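Local coordinates for Alpha/beta hydrolase fold protein (Ochrobactrum, PDB 4G8B) that probably hydrolyses the lactone ring of N-acyl homoserine lactones and here holds N-hexanoyl homoserine lactone in its pocket, at residues M29-S34 / A56-G61; F99-G104 / G247-R252; P127-E132 / E190-G195. The protein carries 1 engineered substitution. One frame throughout, in Å; residues are numbered along the deposited sequence. Where two conformers were deposited one is given.

Contacts 1 and 2 lie in the core and share one sheet. Strands 24-30 and 97-101 are neighbours in it, and Ile30 pairs with Phe99 and Trp101 through backbone hydrogen bonds. Contact 3 sits nearer the surface, its centre about 19 Å from the centre of either of the others. It is nested in the chain loop that contact 2 closes. The chemistry follows the place. Contact 1 is polar and buried, built on a histidine, backbone groups and a water. Contact 2 is an aromatic cluster. Contact 3 pairs an apolar patch with an exposed arginine bonded to a helix end. All three touch the ligand HL6: contacts 1 and 2 meet its lactone, contact 1 also its amide oxygen, contact 3 the end of its acyl chain.

Contact 1: residues M29-S34 / A56-G61; sequences MIHGNS and APDLPG. With HL6 (N-[(3S)-2-oxotetrahydrofuran-3-yl]hexanamide), chain C.
His31 reaches across to the backbone of Leu59, whose N-H meets its NE2 at 2.9 Å. The bond is nearly straight, 171° at the hydrogen, though Leu59 N is tilted from the ring plane. CG of His31 stands between its backbone N and carbonyl carbon (chi1 69°), which carries the ring toward 56-61. From the same ring ND1 donates to Gly32 O at 2.8 Å, so both nitrogens are held and the ring cannot easily turn. Pro57 O lies at the ring edge, 3.3 Å from CD2 of His31. With an alanine here, Leu59 N and Gly32 O would probably both be left without their mate. Leu59 also runs alongside the ring, its CD1 3.7 Å from CE1 of His31. The strand ends are held more loosely. Between them a water accepts from His31 N and donates to Met29 O and Pro57 O. The Asp58 carboxylate is bound by Arg18 (salt bridge) and Lys64 N. Asn33 N donates to HL6 O1 at 2.8 Å, and Asn33 ND2 to HL6 O3 at 3.0 Å. This His-Gly loop after a central strand is characteristic of alpha/beta hydrolases, where the next N-H, here of Asn33, commonly helps form the oxyanion hole.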
loop_
_atom_site.group_PDB
_atom_site.type_symbol
_atom_site.label_atom_id
_atom_site.label_comp_id
_atom_site.label_asym_id
_atom_site.label_seq_id
_atom_site.Cartn_x
_atom_site.Cartn_y
_atom_site.Cartn_z
ATOM N N MET A 29 0.291 1.848 7.339
ATOM C CA MET A 29 -0.086 0.823 6.369
ATOM C C MET A 29 -1.050 1.437 5.365
ATOM O O MET A 29 -2.074 1.995 5.756
ATOM C CB MET A 29 -0.747 -0.373 7.065
ATOM C CG MET A 29 0.154 -1.054 8.081
ATOM S SD MET A 29 -0.579 -2.538 8.815
ATOM C CE MET A 29 -0.330 -3.714 7.489
ATOM N N ILE A 30 -0.715 1.341 4.079
ATOM C CA ILE A 30 -1.512 1.957 3.022
ATOM C C ILE A 30 -2.163 0.875 2.167
ATOM O O ILE A 30 -1.477 0.060 1.545
ATOM C CB ILE A 30 -0.653 2.869 2.108
ATOM C CG1 ILE A 30 0.196 3.839 2.938
ATOM C CG2 ILE A 30 -1.554 3.632 1.136
ATOM C CD1 ILE A 30 1.181 4.635 2.095
ATOM N N HIS A 31 -3.491 0.855 2.166
ATOM C CA HIS A 31 -4.250 -0.161 1.456
ATOM C C HIS A 31 -4.193 0.012 -0.054
ATOM O O HIS A 31 -3.647 0.993 -0.570
ATOM C CB HIS A 31 -5.701 -0.172 1.941
ATOM C CG HIS A 31 -6.481 1.051 1.557
ATOM N ND1 HIS A 31 -6.980 1.246 0.287
ATOM C CD2 HIS A 31 -6.859 2.135 2.279
ATOM C CE1 HIS A 31 -7.618 2.403 0.240
ATOM N NE2 HIS A 31 -7.568 2.959 1.438
ATOM N N GLY A 32 -4.758 -0.959 -0.760
ATOM C CA GLY A 32 -4.726 -0.958 -2.208
ATOM C C GLY A 32 -5.972 -0.435 -2.902
ATOM O O GLY A 32 -6.901 0.108 -2.288
ATOM N N ASN A 33 -5.974 -0.617 -4.213
ATOM C CA ASN A 33 -7.008 -0.117 -5.105
ATOM C C ASN A 33 -8.369 -0.703 -4.721
ATOM O O ASN A 33 -8.549 -1.922 -4.708
ATOM C CB ASN A 33 -6.592 -0.516 -6.523
ATOM C CG ASN A 33 -7.547 -0.047 -7.602
ATOM O OD1 ASN A 33 -8.725 0.232 -7.362
ATOM N ND2 ASN A 33 -7.040 -0.017 -8.826
ATOM N N SER A 34 -9.311 0.170 -4.376
ATOM C CA SER A 34 -10.680 -0.202 -4.010
ATOM C C SER A 34 -10.773 -0.974 -2.704
ATOM O O SER A 34 -11.760 -1.659 -2.454
ATOM C CB SER A 34 -11.381 -0.957 -5.152
ATOM O OG SER A 34 -11.321 -0.198 -6.354
ATOM N N ALA A 56 -3.691 2.944 9.943
ATOM C CA ALA A 56 -4.265 2.420 8.706
ATOM C C ALA A 56 -5.412 3.323 8.248
ATOM O O ALA A 56 -6.566 3.107 8.628
ATOM C CB ALA A 56 -4.758 0.986 8.917
ATOM N N PRO A 57 -5.095 4.349 7.441
ATOM C CA PRO A 57 -6.131 5.273 6.959
ATOM C C PRO A 57 -6.879 4.722 5.758
ATOM O O PRO A 57 -6.481 3.717 5.168
ATOM C CB PRO A 57 -5.336 6.512 6.517
ATOM C CG PRO A 57 -3.918 6.272 6.919
ATOM C CD PRO A 57 -3.746 4.793 7.060
ATOM N N ASP A 58 -7.966 5.391 5.397
ATOM C CA ASP A 58 -8.625 5.135 4.120
ATOM C C ASP A 58 -8.260 6.236 3.132
ATOM O O ASP A 58 -8.386 7.428 3.437
ATOM C CB ASP A 58 -10.141 5.064 4.303
ATOM C CG ASP A 58 -10.560 3.879 5.139
ATOM O OD1 ASP A 58 -9.764 2.918 5.248
ATOM O OD2 ASP A 58 -11.678 3.905 5.686
ATOM N N LEU A 59 -7.795 5.845 1.951
ATOM C CA LEU A 59 -7.546 6.830 0.902
ATOM C C LEU A 59 -8.821 7.605 0.575
ATOM O O LEU A 59 -9.932 7.072 0.695
ATOM C CB LEU A 59 -7.030 6.150 -0.366
ATOM C CG LEU A 59 -5.702 5.398 -0.265
ATOM C CD1 LEU A 59 -5.396 4.686 -1.569
ATOM C CD2 LEU A 59 -4.568 6.342 0.119
ATOM N N PRO A 60 -8.669 8.864 0.134
ATOM C CA PRO A 60 -9.834 9.563 -0.424
ATOM C C PRO A 60 -10.559 8.656 -1.424
ATOM O O PRO A 60 -9.910 7.931 -2.189
ATOM C CB PRO A 60 -9.200 10.772 -1.129
ATOM C CG PRO A 60 -7.980 11.054 -0.298
ATOM C CD PRO A 60 -7.450 9.696 0.105
ATOM N N GLY A 61 -11.890 8.684 -1.415
ATOM C CA GLY A 61 -12.670 7.859 -2.320
ATOM C C GLY A 61 -12.802 6.402 -1.910
ATOM O O GLY A 61 -13.433 5.616 -2.630
HETATM N N HL6 C . -2.738 -2.325 -8.135
HETATM C C1 HL6 C . -4.127 -3.121 -6.246
HETATM O O1 HL6 C . -4.004 -2.194 -5.440
HETATM C C2 HL6 C . -4.416 -5.343 -7.000
HETATM O O2 HL6 C . -4.509 -4.461 -5.875
HETATM C C3 HL6 C . -3.840 -4.517 -8.159
HETATM O O3 HL6 C . -4.199 -0.872 -8.921
HETATM C C4 HL6 C . -3.925 -3.053 -7.728
HETATM C C5 HL6 C . -3.030 -1.188 -8.745
HETATM C C6 HL6 C . -1.874 -0.324 -9.192
HETATM C C7 HL6 C . -2.122 0.239 -10.586
HETATM C C8 HL6 C . -1.766 -0.791 -11.647
HETATM C C9 HL6 C . -0.890 -0.165 -12.727
HETATM C C10 HL6 C . -1.622 0.929 -13.474
HETATM O O HOH W 1 -4.585 1.772 4.720
#

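Contact 2: residues F99-G104 / G247-R252; sequences FGWGLG and GHAPFR. Engineered in segment 99-104: Gly102 (natural residue Ser). With HL6 (N-[(3S)-2-oxotetrahydrofuran-3-yl]hexanamide), chain C.
Trp101 and His248 meet in an unusual way: the indole NE1 donates to His248 O from above the carbonyl plane, 41° out of it, and not on a lone pair. The bond is short, 2.8 Å from NE1 to O, but bent. The same NE1 also lies over one face of the His248 ring, 3.6 Å from its CD2. The two rings are oblique to each other. Phe251 comes over a face of the indole. Its edge points at the five-membered ring, an edge-to-face pair with planes at 75°, and Phe251 CE1 is 3.4 Å from Trp101 CD2. The Trp101 side chain reaches this place because its CG is anti to the backbone N (chi1 175°). Ala249 CB touches the six-membered part obliquely, 3.9 Å from Trp101 CZ2. Phe99 adds a looser apolar touch, its CZ 4.3 Å from Phe251 CD1.

The turn from strand 97-101 into helix 103-111 is the nucleophile elbow of the alpha/beta hydrolase fold. Its tip is Gly102, an engineered residue where the natural protein has serine, the usual nucleophile of this fold. Gly102 has positive phi, as the tip of such an elbow does. A CB there would point toward His248 and come too close to HL6 O1 as the ligand lies here.

Leu103 N, at the start of the helix, donates to HL6 O1 at 2.8 Å. Asn33 N binds the same oxygen, so two backbone N-H groups grip the lactone carbonyl, consistent with an oxyanion hole. His248 NE2 sits equally close to the lactone atoms HL6 O2 and C2, 2.8 Å from each, so its bond to O2 is doubtful in detail. Its ND1 is bonded to Glu219, which probably helps to fix the ring's rotation. This pairing is consistent with the acid and histidine of a catalytic triad.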
loop_
_atom_site.group_PDB
_atom_site.type_symbol
_atom_site.label_atom_id
_atom_site.label_comp_id
_atom_site.label_asym_id
_atom_site.label_seq_id
_atom_site.Cartn_x
_atom_site.Cartn_y
_atom_site.Cartn_z
ATOM N N PHE A 99 4.291 0.651 5.144
ATOM C CA PHE A 99 3.967 -0.560 4.408
ATOM C C PHE A 99 2.888 -0.212 3.393
ATOM O O PHE A 99 1.877 0.403 3.744
ATOM C CB PHE A 99 3.430 -1.656 5.337
ATOM C CG PHE A 99 2.796 -2.790 4.592
ATOM C CD1 PHE A 99 3.582 -3.745 3.968
ATOM C CD2 PHE A 99 1.420 -2.858 4.447
ATOM C CE1 PHE A 99 3.007 -4.777 3.239
ATOM C CE2 PHE A 99 0.839 -3.888 3.724
ATOM C CZ PHE A 99 1.630 -4.847 3.123
ATOM N N GLY A 100 3.090 -0.606 2.141
ATOM C CA GLY A 100 2.102 -0.342 1.110
ATOM C C GLY A 100 1.728 -1.610 0.376
ATOM O O GLY A 100 2.608 -2.375 -0.029
ATOM N N TRP A 101 0.422 -1.819 0.210
ATOM C CA TRP A 101 -0.142 -2.982 -0.465
ATOM C C TRP A 101 -0.706 -2.590 -1.832
ATOM O O TRP A 101 -1.652 -1.784 -1.922
ATOM C CB TRP A 101 -1.270 -3.573 0.386
ATOM C CG TRP A 101 -1.998 -4.709 -0.268
ATOM C CD1 TRP A 101 -1.451 -5.733 -0.994
ATOM C CD2 TRP A 101 -3.418 -4.917 -0.284
ATOM N NE1 TRP A 101 -2.444 -6.574 -1.443
ATOM C CE2 TRP A 101 -3.658 -6.100 -1.017
ATOM C CE3 TRP A 101 -4.505 -4.237 0.282
ATOM C CZ2 TRP A 101 -4.946 -6.602 -1.222
ATOM C CZ3 TRP A 101 -5.790 -4.736 0.073
ATOM C CH2 TRP A 101 -5.993 -5.913 -0.668
ATOM N N GLY A 102 -0.137 -3.154 -2.898
ATOM C CA GLY A 102 -0.642 -2.911 -4.244
ATOM C C GLY A 102 -0.484 -1.447 -4.627
ATOM O O GLY A 102 0.619 -0.898 -4.573
ATOM N N LEU A 103 -1.590 -0.807 -5.005
ATOM C CA LEU A 103 -1.607 0.639 -5.182
ATOM C C LEU A 103 -0.905 1.342 -4.008
ATOM O O LEU A 103 -0.170 2.310 -4.208
ATOM C CB LEU A 103 -3.051 1.128 -5.295
ATOM C CG LEU A 103 -3.261 2.649 -5.270
ATOM C CD1 LEU A 103 -2.559 3.371 -6.438
ATOM C CD2 LEU A 103 -4.760 2.991 -5.243
ATOM N N GLY A 104 -1.135 0.862 -2.786
ATOM C CA GLY A 104 -0.522 1.438 -1.601
ATOM C C GLY A 104 0.996 1.413 -1.624
ATOM O O GLY A 104 1.637 2.305 -1.083
ATOM N N GLY A 247 -1.217 -15.295 -2.081
ATOM C CA GLY A 247 -1.232 -14.617 -3.363
ATOM C C GLY A 247 -0.988 -13.131 -3.206
ATOM O O GLY A 247 0.070 -12.707 -2.742
ATOM N N HIS A 248 -1.979 -12.336 -3.582
ATOM C CA HIS A 248 -1.828 -10.885 -3.598
ATOM C C HIS A 248 -1.835 -10.241 -2.216
ATOM O O HIS A 248 -1.380 -9.115 -2.064
ATOM C CB HIS A 248 -2.945 -10.271 -4.443
ATOM C CG HIS A 248 -2.735 -8.828 -4.772
ATOM N ND1 HIS A 248 -1.559 -8.349 -5.310
ATOM C CD2 HIS A 248 -3.564 -7.759 -4.664
ATOM C CE1 HIS A 248 -1.672 -7.048 -5.517
ATOM N NE2 HIS A 248 -2.876 -6.665 -5.130
ATOM N N ALA A 249 -2.363 -10.949 -1.221
ATOM C CA ALA A 249 -2.599 -10.351 0.093
ATOM C C ALA A 249 -2.057 -11.205 1.246
ATOM O O ALA A 249 -2.814 -11.631 2.119
ATOM C CB ALA A 249 -4.093 -10.057 0.287
ATOM N N PRO A 250 -0.738 -11.448 1.269
ATOM C CA PRO A 250 -0.189 -12.359 2.286
ATOM C C PRO A 250 -0.423 -11.898 3.722
ATOM O O PRO A 250 -0.430 -12.736 4.630
ATOM C CB PRO A 250 1.305 -12.411 1.950
ATOM C CG PRO A 250 1.566 -11.142 1.147
ATOM C CD PRO A 250 0.298 -10.968 0.338
ATOM N N PHE A 251 -0.614 -10.599 3.929
ATOM C CA PHE A 251 -0.857 -10.074 5.274
ATOM C C PHE A 251 -2.154 -10.624 5.888
ATOM O O PHE A 251 -2.295 -10.650 7.109
ATOM C CB PHE A 251 -0.862 -8.539 5.268
ATOM C CG PHE A 251 -1.893 -7.963 4.351
ATOM C CD1 PHE A 251 -1.584 -7.651 3.027
ATOM C CD2 PHE A 251 -3.198 -7.789 4.789
ATOM C CE1 PHE A 251 -2.568 -7.158 2.173
ATOM C CE2 PHE A 251 -4.179 -7.298 3.936
ATOM C CZ PHE A 251 -3.863 -6.984 2.632
ATOM N N ARG A 252 -3.096 -11.056 5.046
ATOM C CA ARG A 252 -4.329 -11.695 5.528
ATOM C C ARG A 252 -4.403 -13.192 5.188
ATOM O O ARG A 252 -5.042 -13.961 5.903
ATOM C CB ARG A 252 -5.600 -10.965 5.049
ATOM C CG ARG A 252 -5.860 -11.048 3.547
ATOM C CD ARG A 252 -7.023 -10.155 3.094
ATOM N NE ARG A 252 -8.263 -10.473 3.798
ATOM C CZ ARG A 252 -9.066 -11.487 3.479
ATOM N NH1 ARG A 252 -8.788 -12.267 2.439
ATOM N NH2 ARG A 252 -10.168 -11.702 4.184
HETATM N N HL6 C . -2.738 -2.325 -8.135
HETATM C C1 HL6 C . -4.127 -3.121 -6.246
HETATM O O1 HL6 C . -4.004 -2.194 -5.440
HETATM C C2 HL6 C . -4.416 -5.343 -7.000
HETATM O O2 HL6 C . -4.509 -4.461 -5.875
HETATM C C3 HL6 C . -3.840 -4.517 -8.159
HETATM O O3 HL6 C . -4.199 -0.872 -8.921
HETATM C C4 HL6 C . -3.925 -3.053 -7.728
HETATM C C5 HL6 C . -3.030 -1.188 -8.745
HETATM C C6 HL6 C . -1.874 -0.324 -9.192
HETATM C C7 HL6 C . -2.122 0.239 -10.586
HETATM C C8 HL6 C . -1.766 -0.791 -11.647
HETATM C C9 HL6 C . -0.890 -0.165 -12.727
HETATM C C10 HL6 C . -1.622 0.929 -13.474
#

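Contact 3: residues P127-E132 / E190-G195; sequences PPVARE and EKFGSG. With HL6 (N-[(3S)-2-oxotetrahydrofuran-3-yl]hexanamide), chain C.
Arg131 and Gly193 bring their CA atoms to 5.7 Å, where loop 127-132 enters a 3-10 turn and helix 182-193 comes to its end. The helix closes in a Schellman motif. Gly195 has positive phi, its N bonds back to Phe192 O at 3.1 Å, and Ser194 N bonds to Glu190 O. A CB on Gly195 would sit tightly against CD of Arg131. The contact joins the loop after strand 120-124 to a helix that probably belongs to the cap over the pocket.

Arg131 CG stands between the backbone N and the carbonyl carbon (chi1 60°), and the chain then runs extended from CG to NE along the helix end. Its CB passes Phe192 O at 3.6 Å. Its NH1 gives a long bond to Gly193 O, 3.3 Å, with the donor tilted from the carbonyl plane. This end is exposed.

The apolar half is Phe192. Two conformers exist, and the details hold for one of them. Its ring crosses Val129 at about a right angle, with CZ 3.8 Å from Val129 CG2. Val129 also touches Phe226. The ring also lines the acyl end of the pocket. HL6 C9 lies over one face, toward the rim, and Phe192 CD2 lies 3.5 Å from the terminal methyl, HL6 C10.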
loop_
_atom_site.group_PDB
_atom_site.type_symbol
_atom_site.label_atom_id
_atom_site.label_comp_id
_atom_site.label_asym_id
_atom_site.label_seq_id
_atom_site.Cartn_x
_atom_site.Cartn_y
_atom_site.Cartn_z
ATOM N N PRO A 127 4.947 -4.056 -8.099
ATOM C CA PRO A 127 6.187 -4.044 -8.882
ATOM C C PRO A 127 6.581 -2.593 -9.187
ATOM O O PRO A 127 5.803 -1.875 -9.816
ATOM C CB PRO A 127 5.781 -4.769 -10.169
ATOM C CG PRO A 127 4.314 -4.412 -10.345
ATOM C CD PRO A 127 3.749 -4.155 -8.955
ATOM N N PRO A 128 7.760 -2.138 -8.731
ATOM C CA PRO A 128 8.148 -0.784 -9.138
ATOM C C PRO A 128 8.355 -0.817 -10.641
ATOM O O PRO A 128 9.133 -1.635 -11.135
ATOM C CB PRO A 128 9.467 -0.555 -8.396
ATOM C CG PRO A 128 9.401 -1.504 -7.213
ATOM C CD PRO A 128 8.705 -2.727 -7.765
ATOM N N VAL A 129 7.611 0.006 -11.369
ATOM C CA VAL A 129 7.695 0.010 -12.824
ATOM C C VAL A 129 7.617 1.424 -13.346
ATOM O O VAL A 129 6.883 2.255 -12.805
ATOM C CB VAL A 129 6.526 -0.764 -13.491
ATOM C CG1 VAL A 129 6.723 -2.265 -13.389
ATOM C CG2 VAL A 129 5.180 -0.330 -12.914
ATOM N N ALA A 130 8.395 1.698 -14.389
ATOM C CA ALA A 130 8.175 2.869 -15.219
ATOM C C ALA A 130 6.922 2.599 -16.047
ATOM O O ALA A 130 6.549 1.450 -16.242
ATOM C CB ALA A 130 9.359 3.076 -16.123
ATOM N N ARG A 131 6.273 3.645 -16.545
ATOM C CA ARG A 131 5.024 3.447 -17.277
ATOM C C ARG A 131 5.158 2.468 -18.447
ATOM O O ARG A 131 4.244 1.696 -18.722
ATOM C CB ARG A 131 4.443 4.779 -17.747
ATOM C CG ARG A 131 5.357 5.550 -18.661
ATOM C CD ARG A 131 4.727 6.859 -19.054
ATOM N NE ARG A 131 5.486 7.500 -20.115
ATOM C CZ ARG A 131 4.987 8.423 -20.919
ATOM N NH1 ARG A 131 3.723 8.796 -20.780
ATOM N NH2 ARG A 131 5.748 8.955 -21.864
ATOM N N GLU A 132 6.301 2.475 -19.123
ATOM C CA GLU A 132 6.477 1.601 -20.279
ATOM C C GLU A 132 6.720 0.136 -19.886
ATOM O O GLU A 132 6.789 -0.742 -20.748
ATOM C CB GLU A 132 7.600 2.107 -21.191
ATOM C CG GLU A 132 9.010 1.928 -20.640
ATOM C CD GLU A 132 9.465 3.054 -19.716
ATOM O OE1 GLU A 132 8.662 3.967 -19.402
ATOM O OE2 GLU A 132 10.650 3.019 -19.306
ATOM N N GLU A 190 -5.150 6.181 -15.615
ATOM C CA GLU A 190 -4.785 7.054 -16.730
ATOM C C GLU A 190 -3.537 7.866 -16.404
ATOM O O GLU A 190 -2.650 8.049 -17.246
ATOM C CB GLU A 190 -5.944 7.996 -17.074
ATOM C CG GLU A 190 -5.614 9.053 -18.129
ATOM C CD GLU A 190 -5.203 10.388 -17.523
ATOM O OE1 GLU A 190 -5.975 10.935 -16.706
ATOM O OE2 GLU A 190 -4.110 10.891 -17.865
ATOM N N LYS A 191 -3.470 8.367 -15.180
ATOM C CA LYS A 191 -2.346 9.220 -14.822
ATOM C C LYS A 191 -1.057 8.446 -14.732
ATOM O O LYS A 191 0.006 8.951 -15.086
ATOM C CB LYS A 191 -2.634 9.992 -13.554
ATOM C CG LYS A 191 -3.715 10.983 -13.821
ATOM C CD LYS A 191 -3.867 11.993 -12.744
ATOM C CE LYS A 191 -4.797 13.077 -13.246
ATOM N NZ LYS A 191 -4.972 14.136 -12.239
ATOM N N PHE A 192 -1.120 7.212 -14.262
ATOM C CA PHE A 192 0.061 6.370 -14.301
ATOM C C PHE A 192 0.530 6.229 -15.750
ATOM O O PHE A 192 1.711 6.360 -16.056
ATOM C CB PHE A 192 -0.232 4.996 -13.704
ATOM C CG PHE A 192 0.834 3.982 -13.997
ATOM C CD1 PHE A 192 1.994 3.938 -13.240
ATOM C CD2 PHE A 192 0.689 3.088 -15.045
ATOM C CE1 PHE A 192 2.982 3.017 -13.515
ATOM C CE2 PHE A 192 1.674 2.158 -15.324
ATOM C CZ PHE A 192 2.823 2.123 -14.558
ATOM N N GLY A 193 -0.415 5.956 -16.646
ATOM C CA GLY A 193 -0.086 5.807 -18.054
ATOM C C GLY A 193 0.436 7.083 -18.700
ATOM O O GLY A 193 1.170 7.031 -19.688
ATOM N N SER A 194 0.046 8.232 -18.159
ATOM C CA SER A 194 0.494 9.520 -18.686
ATOM C C SER A 194 1.819 9.990 -18.081
ATOM O O SER A 194 2.284 11.093 -18.372
ATOM C CB SER A 194 -0.579 10.588 -18.466
ATOM O OG SER A 194 -1.676 10.392 -19.340
ATOM N N GLY A 195 2.420 9.164 -17.228
ATOM C CA GLY A 195 3.687 9.504 -16.595
ATOM C C GLY A 195 3.630 10.759 -15.745
ATOM O O GLY A 195 4.541 11.596 -15.785
HETATM N N HL6 C . -2.738 -2.325 -8.135
HETATM C C1 HL6 C . -4.127 -3.121 -6.246
HETATM O O1 HL6 C . -4.004 -2.194 -5.440
HETATM C C2 HL6 C . -4.416 -5.343 -7.000
HETATM O O2 HL6 C . -4.509 -4.461 -5.875
HETATM C C3 HL6 C . -3.840 -4.517 -8.159
HETATM O O3 HL6 C . -4.199 -0.872 -8.921
HETATM C C4 HL6 C . -3.925 -3.053 -7.728
HETATM C C5 HL6 C . -3.030 -1.188 -8.745
HETATM C C6 HL6 C . -1.874 -0.324 -9.192
HETATM C C7 HL6 C . -2.122 0.239 -10.586
HETATM C C8 HL6 C . -1.766 -0.791 -11.647
HETATM C C9 HL6 C . -0.890 -0.165 -12.727
HETATM C C10 HL6 C . -1.622 0.929 -13.474
#